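Local atomic coordinates of glutathione S-transferase (Pseudomonas fluorescens, PDB entry 3M3M), a protein that binds glutathione and probably acts as a glutathione transferase, joining the thiol of glutathione to electrophilic substrates. Residues 103-108 / 165-170. Numbering follows the deposited sequence.
Sequences SHEPYI and YAYTHV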
loop_
_atom_site.group_PDB
_atom_site.type_symbol
_atom_site.label_atom_id
_atom_site.label_comp_id
_atom_site.label_asym_id
_atom_site.label_seq_id
_atom_site.Cartn_x
_atom_site.Cartn_y
_atom_site.Cartn_z
ATOM N N SER A 103 -7.571 -6.768 6.987
ATOM C CA SER A 103 -8.875 -6.967 6.354
ATOM C C SER A 103 -8.908 -6.736 4.856
ATOM O O SER A 103 -9.918 -7.005 4.253
ATOM C CB SER A 103 -9.913 -6.018 7.036
ATOM O OG SER A 103 -10.150 -6.512 8.394
ATOM N N HIS A 104 -7.877 -6.162 4.258
ATOM C CA HIS A 104 -7.902 -5.684 2.873
ATOM C C HIS A 104 -6.735 -6.304 2.055
ATOM O O HIS A 104 -6.961 -7.101 1.190
ATOM C CB HIS A 104 -7.798 -4.158 2.917
ATOM C CG HIS A 104 -7.805 -3.461 1.598
ATOM N ND1 HIS A 104 -6.657 -3.213 0.886
ATOM C CD2 HIS A 104 -8.808 -2.893 0.906
ATOM C CE1 HIS A 104 -6.960 -2.552 -0.208
ATOM N NE2 HIS A 104 -8.260 -2.362 -0.230
ATOM N N GLU A 105 -5.504 -5.958 2.436
ATOM C CA GLU A 105 -4.341 -6.465 1.696
ATOM C C GLU A 105 -4.384 -8.023 1.411
ATOM O O GLU A 105 -4.198 -8.460 0.271
ATOM C CB GLU A 105 -2.995 -5.972 2.363
ATOM C CG GLU A 105 -1.802 -5.972 1.420
ATOM C CD GLU A 105 -1.069 -7.263 1.334
ATOM O OE1 GLU A 105 -1.603 -8.337 1.801
ATOM O OE2 GLU A 105 0.073 -7.277 0.747
ATOM N N PRO A 106 -4.670 -8.888 2.428
ATOM C CA PRO A 106 -4.593 -10.323 2.124
ATOM C C PRO A 106 -5.628 -10.782 1.124
ATOM O O PRO A 106 -5.495 -11.932 0.644
ATOM C CB PRO A 106 -4.966 -10.965 3.474
ATOM C CG PRO A 106 -4.491 -9.937 4.538
ATOM C CD PRO A 106 -4.937 -8.650 3.859
ATOM N N TYR A 107 -6.634 -9.966 0.823
ATOM C CA TYR A 107 -7.674 -10.376 -0.169
ATOM C C TYR A 107 -7.408 -9.660 -1.502
ATOM O O TYR A 107 -7.386 -10.277 -2.534
ATOM C CB TYR A 107 -9.093 -10.048 0.371
ATOM C CG TYR A 107 -9.182 -10.647 1.792
ATOM C CD1 TYR A 107 -8.926 -11.980 1.977
ATOM C CD2 TYR A 107 -9.347 -9.844 2.916
ATOM C CE1 TYR A 107 -8.938 -12.603 3.258
ATOM C CE2 TYR A 107 -9.328 -10.420 4.207
ATOM C CZ TYR A 107 -9.110 -11.803 4.359
ATOM O OH TYR A 107 -9.072 -12.442 5.616
ATOM N N ILE A 108 -7.205 -8.329 -1.462
ATOM C CA ILE A 108 -7.013 -7.543 -2.691
ATOM C C ILE A 108 -5.672 -7.906 -3.274
ATOM O O ILE A 108 -5.618 -8.253 -4.442
ATOM C CB ILE A 108 -7.153 -6.021 -2.502
ATOM C CG1 ILE A 108 -8.480 -5.671 -1.732
ATOM C CG2 ILE A 108 -6.900 -5.282 -3.852
ATOM C CD1 ILE A 108 -9.763 -5.983 -2.482
ATOM N N TYR A 165 -4.742 3.161 -1.035
ATOM C CA TYR A 165 -4.779 3.413 -2.468
ATOM C C TYR A 165 -3.891 2.432 -3.191
ATOM O O TYR A 165 -4.219 2.042 -4.323
ATOM C CB TYR A 165 -4.259 4.824 -2.722
ATOM C CG TYR A 165 -4.243 5.207 -4.190
ATOM C CD1 TYR A 165 -5.461 5.647 -4.842
ATOM C CD2 TYR A 165 -3.066 5.101 -4.919
ATOM C CE1 TYR A 165 -5.447 5.957 -6.198
ATOM C CE2 TYR A 165 -3.077 5.392 -6.326
ATOM C CZ TYR A 165 -4.255 5.780 -6.905
ATOM O OH TYR A 165 -4.228 6.066 -8.290
ATOM N N ALA A 166 -2.784 2.029 -2.536
ATOM C CA ALA A 166 -1.752 1.276 -3.264
ATOM C C ALA A 166 -2.324 0.021 -3.931
ATOM O O ALA A 166 -2.059 -0.178 -5.130
ATOM C CB ALA A 166 -0.538 0.913 -2.318
ATOM N N TYR A 167 -3.062 -0.837 -3.211
ATOM C CA TYR A 167 -3.637 -1.939 -3.892
ATOM C C TYR A 167 -5.064 -1.620 -4.393
ATOM O O TYR A 167 -5.502 -2.284 -5.339
ATOM C CB TYR A 167 -3.743 -3.162 -2.931
ATOM C CG TYR A 167 -2.367 -3.847 -2.855
ATOM C CD1 TYR A 167 -1.916 -4.647 -3.933
ATOM C CD2 TYR A 167 -1.631 -3.753 -1.684
ATOM C CE1 TYR A 167 -0.626 -5.305 -3.837
ATOM C CE2 TYR A 167 -0.390 -4.441 -1.556
ATOM C CZ TYR A 167 0.082 -5.212 -2.620
ATOM O OH TYR A 167 1.382 -5.829 -2.495
ATOM N N THR A 168 -5.773 -0.744 -3.712
ATOM C CA THR A 168 -7.163 -0.569 -4.236
ATOM C C THR A 168 -7.134 -0.067 -5.708
ATOM O O THR A 168 -7.962 -0.493 -6.495
ATOM C CB THR A 168 -7.972 0.384 -3.374
ATOM O OG1 THR A 168 -8.016 -0.105 -2.011
ATOM C CG2 THR A 168 -9.459 0.470 -3.881
ATOM N N HIS A 169 -6.237 0.832 -6.029
ATOM C CA HIS A 169 -6.198 1.380 -7.392
ATOM C C HIS A 169 -5.942 0.317 -8.482
ATOM O O HIS A 169 -6.258 0.621 -9.657
ATOM C CB HIS A 169 -5.230 2.597 -7.482
ATOM C CG HIS A 169 -3.860 2.252 -7.954
ATOM N ND1 HIS A 169 -2.945 1.570 -7.190
ATOM C CD2 HIS A 169 -3.227 2.547 -9.126
ATOM C CE1 HIS A 169 -1.801 1.456 -7.847
ATOM N NE2 HIS A 169 -1.958 2.010 -9.049
ATOM N N VAL A 170 -5.371 -0.867 -8.122
ATOM C CA VAL A 170 -5.145 -1.973 -9.062
ATOM C C VAL A 170 -6.042 -3.193 -8.708
ATOM O O VAL A 170 -5.801 -4.332 -9.119
ATOM C CB VAL A 170 -3.634 -2.368 -9.168
ATOM C CG1 VAL A 170 -2.892 -1.234 -9.955
ATOM C CG2 VAL A 170 -2.994 -2.560 -7.798
#
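His104 reaches Thr168 with the edge of its imidazole ring: NE2 donates a weak, bent hydrogen bond to OG1 (2.9 Å, 123° at the hydrogen), and OG1 lies near the ring plane. The two side chains cross at about a right angle. The side chain of His104 starts toward helix 159-168, and its CG stands anti to the backbone N (chi1 -180°). One turn on, Ile108 covers one face of this imidazole, its CG1 3.6 Å above the plane and over the centre. Ile108 meets Tyr167 with its other branch, CG2 lying 3.9 Å from Tyr167 CB and 3.6 Å from Tyr167 O. Glu105 carries the third touch: its CG packs 3.6 Å from Tyr167 CE2, and its carboxylate plane stands almost perpendicular to the phenol ring (88°). The contact joins helices 87-117 and 159-168 in the all-helical C-terminal domain of the glutathione transferase fold, with Tyr167 at the end that faces the thioredoxin-like N-terminal domain. Tyr167 lines the glutathione pocket and touches the bound glutathione, while its OH makes a weak hydrogen bond to Asn14 of the N-terminal domain. An alanine in place of His104 would probably leave Thr168 OG1 without this donor and open a gap beside Ile108 CG1. Thr168 OG1 has its stronger partner in Leu164 O, one turn back. Around the imidazole and the threonine, Met142 of helix 125-146 packs against both side chains, and Ile184 of helix 182-192 touches Thr168. The backbone carbonyl of His104 accepts from both Tyr107 N and Ile108 N within the kinked helix.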